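Local coordinates for protein ubiquinol-cytochrome C chaperone (Brucella abortus NCTC 8038, PDB 6RWT) that probably acts as an assembly chaperone of respiratory complex III, as a bacterial homolog of Cbp3, which binds newly synthesized cytochrome b, at residues A[29-33]-A[175-180]; A[76-80]-A[104-109]; A[119-124]-A[152-156]. All blocks are in the same frame, centred on the assembly; numbering follows the deposited sequence.

Contact 1. Residues A[29-33]-A[175-180]; sequences RQKRF and MDVDQV
Arg32 lays its extended side chain over Val177 and Asp178. Its chi1, chi2 and chi3 are all t, so the guanidinium reaches the carbonyls of Val177 and Val180. There NH1 donates two hydrogen bonds, to Val177 O at 2.9 Å and to Val180 O at 2.9 Å. Both carbonyls lie near the guanidinium plane, at its edge. One arginine thus holds the first residue of a small turn and the residue just after it.

That turn is a 3-10 segment, 177-179. Gln179 N bonds Asp176 O at 3.0 Å, and Val180 N bonds Val177 O at 3.2 Å. Asp176 opens it with an Asx turn: its OD1 accepts from Asp178 N at 3.0 Å. The 29-33 segment is non-regular, with helical backbone angles at 31-33. The backbones come closest at Arg32 and Asp178, with CA atoms 6.8 Å apart.

Water 1 bridges the same pair. It accepts from Arg32 N at 3.0 Å and donates to Asp178 OD1 at 2.9 Å. Val177 fills the middle. Its CG1 lies 3.8 Å from Arg32 CB, and its CG2 lies 3.7 Å from Phe33 CE1. Gln30 (chi1 m, chi2 t) has its CA-to-CB bond toward 175-180 and covers Asp176 and Val177. The contact buries 341 Å² and fastens the C-terminal tail to the loop after helix 2-28.

Helix 145-161 lies beside both segments: Tyr151 touches Gln30 and Val177 and meets the Phe33 ring edge-to-face, while Tyr147 packs on Arg32.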
ATOM      1  N   ARG A  29       3.192   9.706  -1.373  1.00 20.08           N
ATOM      2  CA  ARG A  29       3.578  11.094  -1.068  1.00 21.54           C
ATOM      3  C   ARG A  29       3.045  12.157  -2.047  1.00 22.44           C
ATOM      4  O   ARG A  29       3.357  13.343  -1.881  1.00 25.14           O
ATOM      5  CB  ARG A  29       5.111  11.202  -0.977  1.00 23.13           C
ATOM      6  CG  ARG A  29       5.699  10.519   0.244  1.00 25.71           C
ATOM      7  CD  ARG A  29       7.220  10.532   0.234  1.00 31.51           C
ATOM      8  NE  ARG A  29       7.782   9.986   1.469  1.00 37.50           N
ATOM      9  CZ  ARG A  29       9.069   9.686   1.673  1.00 40.08           C
ATOM     10  NH1 ARG A  29       9.985   9.856   0.718  1.00 41.54           N
ATOM     11  NH2 ARG A  29       9.445   9.195   2.852  1.00 44.09           N
ATOM     12  N   GLN A  30       2.255  11.762  -3.057  1.00 21.74           N
ATOM     13  CA  GLN A  30       1.719  12.730  -4.052  1.00 22.62           C
ATOM     14  C   GLN A  30       0.956  13.866  -3.352  1.00 23.55           C
ATOM     15  O   GLN A  30       0.120  13.612  -2.480  1.00 22.26           O
ATOM     16  CB  GLN A  30       0.831  12.022  -5.094  1.00 21.66           C
ATOM     17  CG  GLN A  30       1.605  11.093  -6.036  1.00 19.76           C
ATOM     18  CD  GLN A  30       0.701  10.263  -6.918  1.00 21.27           C
ATOM     19  OE1 GLN A  30       0.233   9.184  -6.529  1.00 24.72           O
ATOM     20  NE2 GLN A  30       0.452  10.755  -8.117  1.00 21.46           N
ATOM     21  N   LYS A  31       1.265  15.109  -3.733  1.00 24.24           N
ATOM     22  CA  LYS A  31       0.816  16.301  -2.987  1.00 25.73           C
ATOM     23  C   LYS A  31      -0.699  16.505  -2.960  1.00 24.86           C
ATOM     24  O   LYS A  31      -1.240  16.976  -1.951  1.00 24.95           O
ATOM     25  CB  LYS A  31       1.501  17.571  -3.523  1.00 30.63           C
ATOM     26  CG  LYS A  31       3.010  17.607  -3.323  1.00 35.92           C
ATOM     27  CD  LYS A  31       3.411  17.817  -1.872  1.00 40.91           C
ATOM     28  CE  LYS A  31       4.925  17.876  -1.713  1.00 44.17           C
ATOM     29  NZ  LYS A  31       5.528  19.047  -2.411  1.00 48.24           N
ATOM     30  N   ARG A  32      -1.383  16.128  -4.042  1.00 24.91           N
ATOM     31  CA  ARG A  32      -2.834  16.336  -4.160  1.00 26.32           C
ATOM     32  C   ARG A  32      -3.642  15.683  -3.028  1.00 24.07           C
ATOM     33  O   ARG A  32      -4.673  16.220  -2.628  1.00 23.60           O
ATOM     34  CB  ARG A  32      -3.360  15.856  -5.524  1.00 27.49           C
ATOM     35  CG  ARG A  32      -4.748  16.383  -5.866  1.00 28.52           C
ATOM     36  CD  ARG A  32      -5.224  15.948  -7.244  1.00 28.41           C
ATOM     37  NE  ARG A  32      -6.483  16.609  -7.614  1.00 30.79           N
ATOM     38  CZ  ARG A  32      -7.213  16.321  -8.692  1.00 33.28           C
ATOM     39  NH1 ARG A  32      -6.838  15.361  -9.540  1.00 34.71           N
ATOM     40  NH2 ARG A  32      -8.338  17.000  -8.926  1.00 36.06           N
ATOM     41  N   PHE A  33      -3.179  14.545  -2.499  1.00 22.41           N
ATOM     42  CA  PHE A  33      -3.893  13.899  -1.388  1.00 22.32           C
ATOM     43  C   PHE A  33      -4.048  14.862  -0.202  1.00 22.37           C
ATOM     44  O   PHE A  33      -5.106  14.930   0.410  1.00 23.58           O
ATOM     45  CB  PHE A  33      -3.177  12.640  -0.863  1.00 21.30           C
ATOM     46  CG  PHE A  33      -2.950  11.551  -1.889  1.00 20.31           C
ATOM     47  CD1 PHE A  33      -3.967  11.122  -2.744  1.00 20.69           C
ATOM     48  CD2 PHE A  33      -1.714  10.904  -1.951  1.00 20.51           C
ATOM     49  CE1 PHE A  33      -3.736  10.106  -3.666  1.00 20.41           C
ATOM     50  CE2 PHE A  33      -1.486   9.891  -2.865  1.00 19.70           C
ATOM     51  CZ  PHE A  33      -2.501   9.492  -3.729  1.00 20.18           C
ATOM     52  N   MET A 175      -1.199   5.256 -10.933  1.00 24.16           N
ATOM     53  CA  MET A 175      -1.708   6.387 -11.708  1.00 26.15           C
ATOM     54  C   MET A 175      -1.168   7.713 -11.148  1.00 24.66           C
ATOM     55  O   MET A 175      -0.826   7.797  -9.966  1.00 23.90           O
ATOM     56  CB  MET A 175      -3.240   6.385 -11.709  1.00 29.33           C
ATOM     57  CG  MET A 175      -3.892   5.130 -12.294  1.00 36.58           C
ATOM     58  SD  MET A 175      -3.497   4.750 -14.019  1.00 41.42           S
ATOM     59  CE  MET A 175      -4.230   6.164 -14.839  1.00 44.22           C
ATOM     60  N   ASP A 176      -1.044   8.725 -12.008  1.00 26.94           N
ATOM     61  CA  ASP A 176      -0.747  10.105 -11.589  1.00 27.13           C
ATOM     62  C   ASP A 176      -2.052  10.719 -11.070  1.00 26.93           C
ATOM     63  O   ASP A 176      -2.955  11.031 -11.849  1.00 28.29           O
ATOM     64  CB  ASP A 176      -0.183  10.918 -12.780  1.00 27.77           C
ATOM     65  CG  ASP A 176       0.115  12.403 -12.450  1.00 30.75           C
ATOM     66  OD1 ASP A 176      -0.140  12.885 -11.322  1.00 31.51           O
ATOM     67  OD2 ASP A 176       0.606  13.112 -13.363  1.00 35.25           O
ATOM     68  N   VAL A 177      -2.139  10.913  -9.755  1.00 24.86           N
ATOM     69  CA  VAL A 177      -3.347  11.467  -9.130  1.00 26.81           C
ATOM     70  C   VAL A 177      -3.783  12.833  -9.703  1.00 27.49           C
ATOM     71  O   VAL A 177      -4.970  13.141  -9.691  1.00 27.99           O
ATOM     72  CB  VAL A 177      -3.222  11.497  -7.575  1.00 27.33           C
ATOM     73  CG1 VAL A 177      -2.253  12.576  -7.112  1.00 27.28           C
ATOM     74  CG2 VAL A 177      -4.591  11.676  -6.923  1.00 27.85           C
ATOM     75  N   ASP A 178      -2.842  13.625 -10.226  1.00 27.29           N
ATOM     76  CA  ASP A 178      -3.168  14.933 -10.843  1.00 29.84           C
ATOM     77  C   ASP A 178      -4.011  14.845 -12.125  1.00 32.87           C
ATOM     78  O   ASP A 178      -4.640  15.832 -12.519  1.00 35.04           O
ATOM     79  CB  ASP A 178      -1.886  15.722 -11.144  1.00 32.36           C
ATOM     80  CG  ASP A 178      -1.128  16.127  -9.890  1.00 34.17           C
ATOM     81  OD1 ASP A 178      -1.771  16.446  -8.873  1.00 35.93           O
ATOM     82  OD2 ASP A 178       0.122  16.140  -9.928  1.00 39.83           O
ATOM     83  N   GLN A 179      -3.988  13.681 -12.779  1.00 34.81           N
ATOM     84  CA  GLN A 179      -4.800  13.421 -13.969  1.00 37.08           C
ATOM     85  C   GLN A 179      -6.196  12.851 -13.666  1.00 37.90           C
ATOM     86  O   GLN A 179      -6.970  12.623 -14.595  1.00 41.92           O
ATOM     87  CB  GLN A 179      -4.046  12.479 -14.917  1.00 39.86           C
ATOM     88  CG  GLN A 179      -2.681  13.009 -15.354  1.00 46.51           C
ATOM     89  CD  GLN A 179      -1.918  12.042 -16.245  1.00 54.06           C
ATOM     90  OE1 GLN A 179      -1.954  10.824 -16.047  1.00 65.57           O
ATOM     91  NE2 GLN A 179      -1.214  12.582 -17.231  1.00 60.07           N
ATOM     92  N   VAL A 180      -6.529  12.629 -12.390  1.00 36.64           N
ATOM     93  CA  VAL A 180      -7.879  12.175 -12.005  1.00 41.04           C
ATOM     94  C   VAL A 180      -8.869  13.337 -12.126  1.00 44.51           C
ATOM     95  O   VAL A 180      -8.614  14.427 -11.609  1.00 43.68           O
ATOM     96  CB  VAL A 180      -7.908  11.618 -10.559  1.00 42.17           C
ATOM     97  CG1 VAL A 180      -9.322  11.217 -10.142  1.00 44.47           C
ATOM     98  CG2 VAL A 180      -6.983  10.419 -10.439  1.00 43.02           C
TER
HETATM   99  O   HOH W   1      -0.117  15.551  -6.666  1.00 33.12           O

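Contact 2. Residues A[76-80]-A[104-109]; sequences ADEFF and LARMFY
An aromatic cluster of Phe79, Phe80 and Phe108 joins two helices here. Segments 76-80 and 104-109 are both regular helix. Their axes approach to 12.1 Å, and their N-to-C directions differ by 118°. The wide spacing leaves room for rings between the backbones. The closest CA atoms are those of Phe80 and Ala105, 7.7 Å apart.

Phe80 (chi1 m) is the knob. It sits in a hole made by Leu104, Ala105, Phe108 and Tyr109. Its CE1 lies 3.7 Å from Ala105 CA, and its CZ lies 4.0 Å from Ala105 CB. The same CZ is 4.1 Å from Phe108 CD2 and 3.9 Å from Tyr109 CE2, which meets the Phe80 ring at its edge.

Phe79 and Phe108 both have chi1 t. Phe79 CE2 comes over one face of the Phe108 ring, 3.5 Å from Phe108 CD1. The two ring centres are 4.8 Å apart, with planes at 56°. The Phe80 and Phe108 rings are nearly perpendicular, at 88°, with centres 6.0 Å apart. At the margin, Tyr109 (chi1 m) brings its OH to 4.2 Å from Ala76 CB.

No hydrogen bond crosses, and 250 Å² is buried. Tyr47 of helix 43-61 touches both Phe79 and Phe108. The arrangement is a single aromatic knob in a four-residue hole, within an aromatic cluster that bridges two widely spaced, steeply crossed helices of an all-helical fold.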
ATOM      1  N   ALA A  76       5.742  -6.509   2.200  1.00 16.53           N
ATOM      2  CA  ALA A  76       5.160  -6.537   3.550  1.00 16.96           C
ATOM      3  C   ALA A  76       6.235  -6.411   4.646  1.00 16.10           C
ATOM      4  O   ALA A  76       6.072  -5.627   5.579  1.00 17.77           O
ATOM      5  CB  ALA A  76       4.324  -7.797   3.754  1.00 17.28           C
ATOM      6  N   ASP A  77       7.350  -7.129   4.491  1.00 18.44           N
ATOM      7  CA  ASP A  77       8.491  -7.054   5.430  1.00 19.43           C
ATOM      8  C   ASP A  77       9.033  -5.625   5.529  1.00 18.87           C
ATOM      9  O   ASP A  77       9.225  -5.094   6.635  1.00 19.63           O
ATOM     10  CB  ASP A  77       9.621  -8.010   4.989  1.00 21.32           C
ATOM     11  CG  ASP A  77      10.769  -8.106   6.007  1.00 24.89           C
ATOM     12  OD1 ASP A  77      10.511  -8.472   7.174  1.00 31.05           O
ATOM     13  OD2 ASP A  77      11.939  -7.846   5.639  1.00 27.58           O
ATOM     14  N   GLU A  78       9.261  -4.993   4.380  1.00 17.84           N
ATOM     15  CA  GLU A  78       9.781  -3.610   4.361  1.00 18.94           C
ATOM     16  C   GLU A  78       8.783  -2.619   4.982  1.00 18.14           C
ATOM     17  O   GLU A  78       9.181  -1.707   5.729  1.00 19.18           O
ATOM     18  CB  GLU A  78      10.154  -3.181   2.937  1.00 19.84           C
ATOM     19  CG  GLU A  78      11.354  -3.901   2.322  1.00 22.38           C
ATOM     20  CD  GLU A  78      12.650  -3.699   3.092  1.00 26.10           C
ATOM     21  OE1 GLU A  78      12.969  -2.544   3.475  1.00 30.87           O
ATOM     22  OE2 GLU A  78      13.351  -4.707   3.319  1.00 29.31           O
ATOM     23  N   PHE A  79       7.495  -2.807   4.682  1.00 16.39           N
ATOM     24  CA  PHE A  79       6.407  -1.984   5.255  1.00 16.60           C
ATOM     25  C   PHE A  79       6.371  -2.062   6.782  1.00 16.45           C
ATOM     26  O   PHE A  79       6.375  -1.041   7.450  1.00 16.71           O
ATOM     27  CB  PHE A  79       5.068  -2.418   4.652  1.00 16.07           C
ATOM     28  CG  PHE A  79       3.851  -1.797   5.294  1.00 15.27           C
ATOM     29  CD1 PHE A  79       3.600  -0.433   5.200  1.00 15.63           C
ATOM     30  CD2 PHE A  79       2.924  -2.599   5.961  1.00 16.17           C
ATOM     31  CE1 PHE A  79       2.456   0.113   5.763  1.00 16.47           C
ATOM     32  CE2 PHE A  79       1.780  -2.057   6.522  1.00 16.05           C
ATOM     33  CZ  PHE A  79       1.545  -0.698   6.424  1.00 15.81           C
ATOM     34  N   PHE A  80       6.388  -3.269   7.340  1.00 16.70           N
ATOM     35  CA  PHE A  80       6.308  -3.401   8.798  1.00 18.12           C
ATOM     36  C   PHE A  80       7.573  -2.882   9.505  1.00 17.48           C
ATOM     37  O   PHE A  80       7.464  -2.326  10.596  1.00 19.60           O
ATOM     38  CB  PHE A  80       5.923  -4.832   9.217  1.00 18.13           C
ATOM     39  CG  PHE A  80       4.481  -5.179   8.924  1.00 19.01           C
ATOM     40  CD1 PHE A  80       3.444  -4.436   9.496  1.00 19.88           C
ATOM     41  CD2 PHE A  80       4.149  -6.228   8.078  1.00 20.18           C
ATOM     42  CE1 PHE A  80       2.113  -4.735   9.233  1.00 20.10           C
ATOM     43  CE2 PHE A  80       2.817  -6.535   7.817  1.00 20.94           C
ATOM     44  CZ  PHE A  80       1.800  -5.787   8.392  1.00 20.72           C
ATOM     45  N   LEU A 104      -0.109  -4.157  15.314  0.50 23.11           N
ATOM     46  CA  LEU A 104       0.044  -3.364  14.078  0.50 23.29           C
ATOM     47  C   LEU A 104      -0.349  -4.143  12.838  0.50 21.29           C
ATOM     48  O   LEU A 104      -1.042  -3.621  11.965  0.50 20.49           O
ATOM     49  CB  LEU A 104       1.478  -2.914  13.877  0.50 26.36           C
ATOM     50  CG  LEU A 104       1.948  -1.738  14.693  0.50 31.36           C
ATOM     51  CD1 LEU A 104       1.679  -2.025  16.139  0.50 34.62           C
ATOM     52  CD2 LEU A 104       3.428  -1.666  14.446  0.50 32.37           C
ATOM     53  N   ALA A 105       0.115  -5.384  12.748  1.00 20.80           N
ATOM     54  CA  ALA A 105      -0.285  -6.257  11.635  1.00 22.30           C
ATOM     55  C   ALA A 105      -1.805  -6.460  11.537  1.00 21.55           C
ATOM     56  O   ALA A 105      -2.373  -6.366  10.439  1.00 21.85           O
ATOM     57  CB  ALA A 105       0.436  -7.594  11.724  1.00 22.79           C
ATOM     58  N   ARG A 106      -2.469  -6.691  12.677  1.00 23.13           N
ATOM     59  CA  ARG A 106      -3.938  -6.750  12.720  1.00 23.82           C
ATOM     60  C   ARG A 106      -4.579  -5.417  12.301  1.00 22.53           C
ATOM     61  O   ARG A 106      -5.599  -5.424  11.608  1.00 23.03           O
ATOM     62  CB  ARG A 106      -4.421  -7.184  14.118  1.00 26.33           C
ATOM     63  CG  ARG A 106      -5.928  -7.344  14.280  1.00 31.58           C
ATOM     64  CD  ARG A 106      -6.264  -8.032  15.602  1.00 39.47           C
ATOM     65  NE  ARG A 106      -7.706  -8.050  15.886  1.00 46.73           N
ATOM     66  CZ  ARG A 106      -8.283  -8.669  16.920  1.00 50.00           C
ATOM     67  NH1 ARG A 106      -9.603  -8.597  17.073  1.00 53.10           N
ATOM     68  NH2 ARG A 106      -7.563  -9.348  17.819  1.00 55.81           N
ATOM     69  N   MET A 107      -3.991  -4.289  12.716  1.00 21.28           N
ATOM     70  CA  MET A 107      -4.483  -2.949  12.315  1.00 21.20           C
ATOM     71  C   MET A 107      -4.413  -2.789  10.794  1.00 19.90           C
ATOM     72  O   MET A 107      -5.351  -2.267  10.182  1.00 20.48           O
ATOM     73  CB  MET A 107      -3.695  -1.826  13.023  1.00 22.56           C
ATOM     74  CG  MET A 107      -4.192  -0.398  12.778  1.00 24.44           C
ATOM     75  SD  MET A 107      -3.207   0.821  13.671  1.00 24.70           S
ATOM     76  CE  MET A 107      -1.789   0.948  12.583  1.00 30.47           C
ATOM     77  N   PHE A 108      -3.317  -3.254  10.190  1.00 19.17           N
ATOM     78  CA  PHE A 108      -3.176  -3.208   8.736  1.00 18.57           C
ATOM     79  C   PHE A 108      -4.177  -4.138   8.034  1.00 18.83           C
ATOM     80  O   PHE A 108      -5.067  -3.664   7.316  1.00 19.81           O
ATOM     81  CB  PHE A 108      -1.734  -3.527   8.282  1.00 18.20           C
ATOM     82  CG  PHE A 108      -1.580  -3.590   6.780  1.00 17.45           C
ATOM     83  CD1 PHE A 108      -1.685  -2.431   6.008  1.00 17.32           C
ATOM     84  CD2 PHE A 108      -1.415  -4.801   6.127  1.00 18.00           C
ATOM     85  CE1 PHE A 108      -1.573  -2.482   4.621  1.00 17.44           C
ATOM     86  CE2 PHE A 108      -1.307  -4.860   4.737  1.00 18.08           C
ATOM     87  CZ  PHE A 108      -1.397  -3.693   3.978  1.00 17.34           C
ATOM     88  N   TYR A 109      -4.042  -5.443   8.226  1.00 19.54           N
ATOM     89  CA  TYR A 109      -4.859  -6.410   7.474  1.00 21.28           C
ATOM     90  C   TYR A 109      -6.369  -6.258   7.716  1.00 21.86           C
ATOM     91  O   TYR A 109      -7.169  -6.404   6.782  1.00 23.53           O
ATOM     92  CB  TYR A 109      -4.397  -7.854   7.737  1.00 21.95           C
ATOM     93  CG  TYR A 109      -3.042  -8.178   7.121  1.00 21.95           C
ATOM     94  CD1 TYR A 109      -2.883  -8.264   5.736  1.00 22.93           C
ATOM     95  CD2 TYR A 109      -1.913  -8.398   7.921  1.00 21.84           C
ATOM     96  CE1 TYR A 109      -1.644  -8.549   5.166  1.00 22.68           C
ATOM     97  CE2 TYR A 109      -0.674  -8.685   7.360  1.00 22.02           C
ATOM     98  CZ  TYR A 109      -0.541  -8.762   5.980  1.00 23.04           C
ATOM     99  OH  TYR A 109       0.693  -9.056   5.416  1.00 25.70           O
TER

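Contact 3. Residues A[119-124]-A[152-156]; sequences LDANDA and VLQCR
This contact packs the C-terminal end of helix 100-120 against helix 145-161, where a Schellman motif ends the first helix. Asn122 has positive phi (51°), and its N bonds Leu119 O at 3.1 Å. Asp123 then stands at the N-cap of helix 124-135.

Along segment 152-156, all helix, Val152 comes first. Its CG1 lies 4.2 Å from Leu119 CD2. Leu153 follows, the nearest by backbone, with its CA 6.9 Å from that of Leu119. Its CD2 meets Leu119 CD2 at 3.6 Å, and its CD1 lies 4.2 Å from Ala124 CB. Leu119 and Leu153 are both m,t.

Arg156 ends the row. Its CA-to-CB bond points toward 119-124, and the side chain folds at chi2 and chi3, both m. Asn122 lies beside the guanidinium. NH1 donates to Leu119 O at 2.9 Å, so this carbonyl serves both the Schellman turn and the arginine. Water 2 accepts from Arg156 NH1 at 3.0 Å and donates to Asp120 OD1 at 2.9 Å.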
ATOM      1  N   LEU A 119     -13.243  -3.356  -3.972  1.00 23.66           N
ATOM      2  CA  LEU A 119     -12.618  -3.468  -5.296  1.00 23.80           C
ATOM      3  C   LEU A 119     -13.065  -4.731  -6.045  1.00 24.75           C
ATOM      4  O   LEU A 119     -13.418  -4.659  -7.225  1.00 25.35           O
ATOM      5  CB  LEU A 119     -11.080  -3.433  -5.202  1.00 23.30           C
ATOM      6  CG  LEU A 119     -10.445  -2.064  -4.914  1.00 23.48           C
ATOM      7  CD1 LEU A 119      -8.967  -2.243  -4.610  1.00 24.39           C
ATOM      8  CD2 LEU A 119     -10.633  -1.096  -6.076  1.00 25.02           C
ATOM      9  N   ASP A 120     -13.074  -5.872  -5.355  1.00 25.92           N
ATOM     10  CA  ASP A 120     -13.514  -7.140  -5.971  1.00 27.50           C
ATOM     11  C   ASP A 120     -14.986  -7.100  -6.442  1.00 28.79           C
ATOM     12  O   ASP A 120     -15.316  -7.700  -7.464  1.00 33.88           O
ATOM     13  CB  ASP A 120     -13.289  -8.321  -5.018  1.00 28.42           C
ATOM     14  CG  ASP A 120     -11.806  -8.637  -4.782  1.00 28.56           C
ATOM     15  OD1 ASP A 120     -10.917  -8.055  -5.452  1.00 27.62           O
ATOM     16  OD2 ASP A 120     -11.531  -9.487  -3.906  1.00 30.06           O
ATOM     17  N   ALA A 121     -15.833  -6.370  -5.704  1.00 24.44           N
ATOM     18  CA  ALA A 121     -17.248  -6.149  -6.064  1.00 30.04           C
ATOM     19  C   ALA A 121     -17.493  -4.944  -6.995  1.00 29.85           C
ATOM     20  O   ALA A 121     -18.637  -4.702  -7.398  1.00 32.66           O
ATOM     21  CB  ALA A 121     -18.070  -5.980  -4.792  1.00 32.68           C
ATOM     22  N   ASN A 122     -16.439  -4.186  -7.317  1.00 29.32           N
ATOM     23  CA  ASN A 122     -16.529  -2.946  -8.095  1.00 30.62           C
ATOM     24  C   ASN A 122     -17.593  -1.987  -7.530  1.00 27.61           C
ATOM     25  O   ASN A 122     -18.379  -1.386  -8.276  1.00 28.55           O
ATOM     26  CB  ASN A 122     -16.767  -3.267  -9.575  1.00 33.62           C
ATOM     27  CG  ASN A 122     -15.654  -4.108 -10.169  1.00 35.62           C
ATOM     28  OD1 ASN A 122     -15.850  -5.268 -10.524  1.00 43.29           O
ATOM     29  ND2 ASN A 122     -14.471  -3.532 -10.252  1.00 32.64           N
ATOM     30  N   ASP A 123     -17.604  -1.878  -6.203  1.00 27.37           N
ATOM     31  CA  ASP A 123     -18.595  -1.107  -5.460  1.00 26.23           C
ATOM     32  C   ASP A 123     -17.937   0.200  -4.972  1.00 25.18           C
ATOM     33  O   ASP A 123     -17.275   0.225  -3.926  1.00 25.22           O
ATOM     34  CB  ASP A 123     -19.123  -1.960  -4.297  1.00 28.52           C
ATOM     35  CG  ASP A 123     -20.278  -1.315  -3.552  1.00 28.19           C
ATOM     36  OD1 ASP A 123     -20.426  -0.072  -3.607  1.00 28.38           O
ATOM     37  OD2 ASP A 123     -21.036  -2.067  -2.889  1.00 28.06           O
ATOM     38  N   ALA A 124     -18.131   1.276  -5.740  1.00 25.56           N
ATOM     39  CA  ALA A 124     -17.535   2.590  -5.440  1.00 24.75           C
ATOM     40  C   ALA A 124     -18.087   3.257  -4.174  1.00 23.88           C
ATOM     41  O   ALA A 124     -17.362   3.989  -3.511  1.00 24.94           O
ATOM     42  CB  ALA A 124     -17.689   3.534  -6.625  1.00 26.13           C
ATOM     43  N   VAL A 152      -8.186   5.066  -6.647  1.00 21.46           N
ATOM     44  CA  VAL A 152      -7.892   3.695  -6.188  1.00 20.70           C
ATOM     45  C   VAL A 152      -8.372   2.641  -7.208  1.00 22.05           C
ATOM     46  O   VAL A 152      -7.639   1.704  -7.522  1.00 21.04           O
ATOM     47  CB  VAL A 152      -8.456   3.437  -4.764  1.00 20.22           C
ATOM     48  CG1 VAL A 152      -8.309   1.974  -4.362  1.00 19.90           C
ATOM     49  CG2 VAL A 152      -7.741   4.315  -3.742  1.00 19.68           C
ATOM     50  N   LEU A 153      -9.583   2.812  -7.733  1.00 22.92           N
ATOM     51  CA  LEU A 153     -10.117   1.928  -8.784  1.00 24.19           C
ATOM     52  C   LEU A 153      -9.226   1.911 -10.040  1.00 23.61           C
ATOM     53  O   LEU A 153      -8.922   0.839 -10.567  1.00 23.30           O
ATOM     54  CB  LEU A 153     -11.560   2.313  -9.147  1.00 25.55           C
ATOM     55  CG  LEU A 153     -12.619   1.890  -8.121  1.00 28.26           C
ATOM     56  CD1 LEU A 153     -13.851   2.790  -8.173  1.00 28.72           C
ATOM     57  CD2 LEU A 153     -13.000   0.428  -8.328  1.00 30.34           C
ATOM     58  N   GLN A 154      -8.788   3.086 -10.496  1.00 23.39           N
ATOM     59  CA  GLN A 154      -7.887   3.174 -11.655  1.00 25.33           C
ATOM     60  C   GLN A 154      -6.505   2.539 -11.402  1.00 25.11           C
ATOM     61  O   GLN A 154      -5.954   1.900 -12.301  1.00 24.15           O
ATOM     62  CB  GLN A 154      -7.729   4.626 -12.126  1.00 28.38           C
ATOM     63  CG  GLN A 154      -9.002   5.227 -12.705  1.00 31.70           C
ATOM     64  CD  GLN A 154      -8.811   6.652 -13.192  1.00 36.08           C
ATOM     65  OE1 GLN A 154      -7.787   6.985 -13.784  1.00 41.38           O
ATOM     66  NE2 GLN A 154      -9.809   7.498 -12.961  1.00 39.29           N
ATOM     67  N   CYS A 155      -5.960   2.690 -10.189  1.00 22.60           N
ATOM     68  CA  CYS A 155      -4.706   2.003  -9.826  1.00 22.37           C
ATOM     69  C   CYS A 155      -4.869   0.467  -9.876  1.00 22.11           C
ATOM     70  O   CYS A 155      -3.980  -0.244 -10.353  1.00 21.90           O
ATOM     71  CB  CYS A 155      -4.207   2.433  -8.431  1.00 21.57           C
ATOM     72  SG  CYS A 155      -3.547   4.126  -8.296  1.00 21.89           S
ATOM     73  N   ARG A 156      -5.999  -0.037  -9.378  1.00 21.29           N
ATOM     74  CA  ARG A 156      -6.280  -1.476  -9.422  1.00 18.22           C
ATOM     75  C   ARG A 156      -6.277  -1.962 -10.876  1.00 22.74           C
ATOM     76  O   ARG A 156      -5.647  -2.990 -11.191  1.00 22.28           O
ATOM     77  CB  ARG A 156      -7.623  -1.789  -8.737  1.00 22.68           C
ATOM     78  CG  ARG A 156      -7.956  -3.274  -8.551  1.00 23.33           C
ATOM     79  CD  ARG A 156      -8.493  -3.985  -9.793  1.00 26.13           C
ATOM     80  NE  ARG A 156      -9.544  -3.215 -10.457  1.00 28.43           N
ATOM     81  CZ  ARG A 156     -10.832  -3.213 -10.116  1.00 28.80           C
ATOM     82  NH1 ARG A 156     -11.293  -3.963  -9.115  1.00 27.39           N
ATOM     83  NH2 ARG A 156     -11.678  -2.448 -10.802  1.00 31.85           N
TER
HETATM   84  O   HOH W   2     -10.310  -6.411  -7.768  1.00 30.81           O

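In the fold
From the N terminus, the chain leaves helix 2-28 and enters the first segment of contact 1, whose partner comes only in the C-terminal tail. That contact closes a long loop, with 141 residues between its segments. Contacts 2 and 3 both fall within this loop, one after the other. Contact 2 joins helices 66-89 and 100-120. Contact 3 opens at the far end of helix 100-120 and joins it to helix 145-161. The two share a helix yet lie on opposite sides of the chain's centre, about 22 Å apart between centres. Contacts 1 and 3 touch, through Met175 against Gln154 and Cys155.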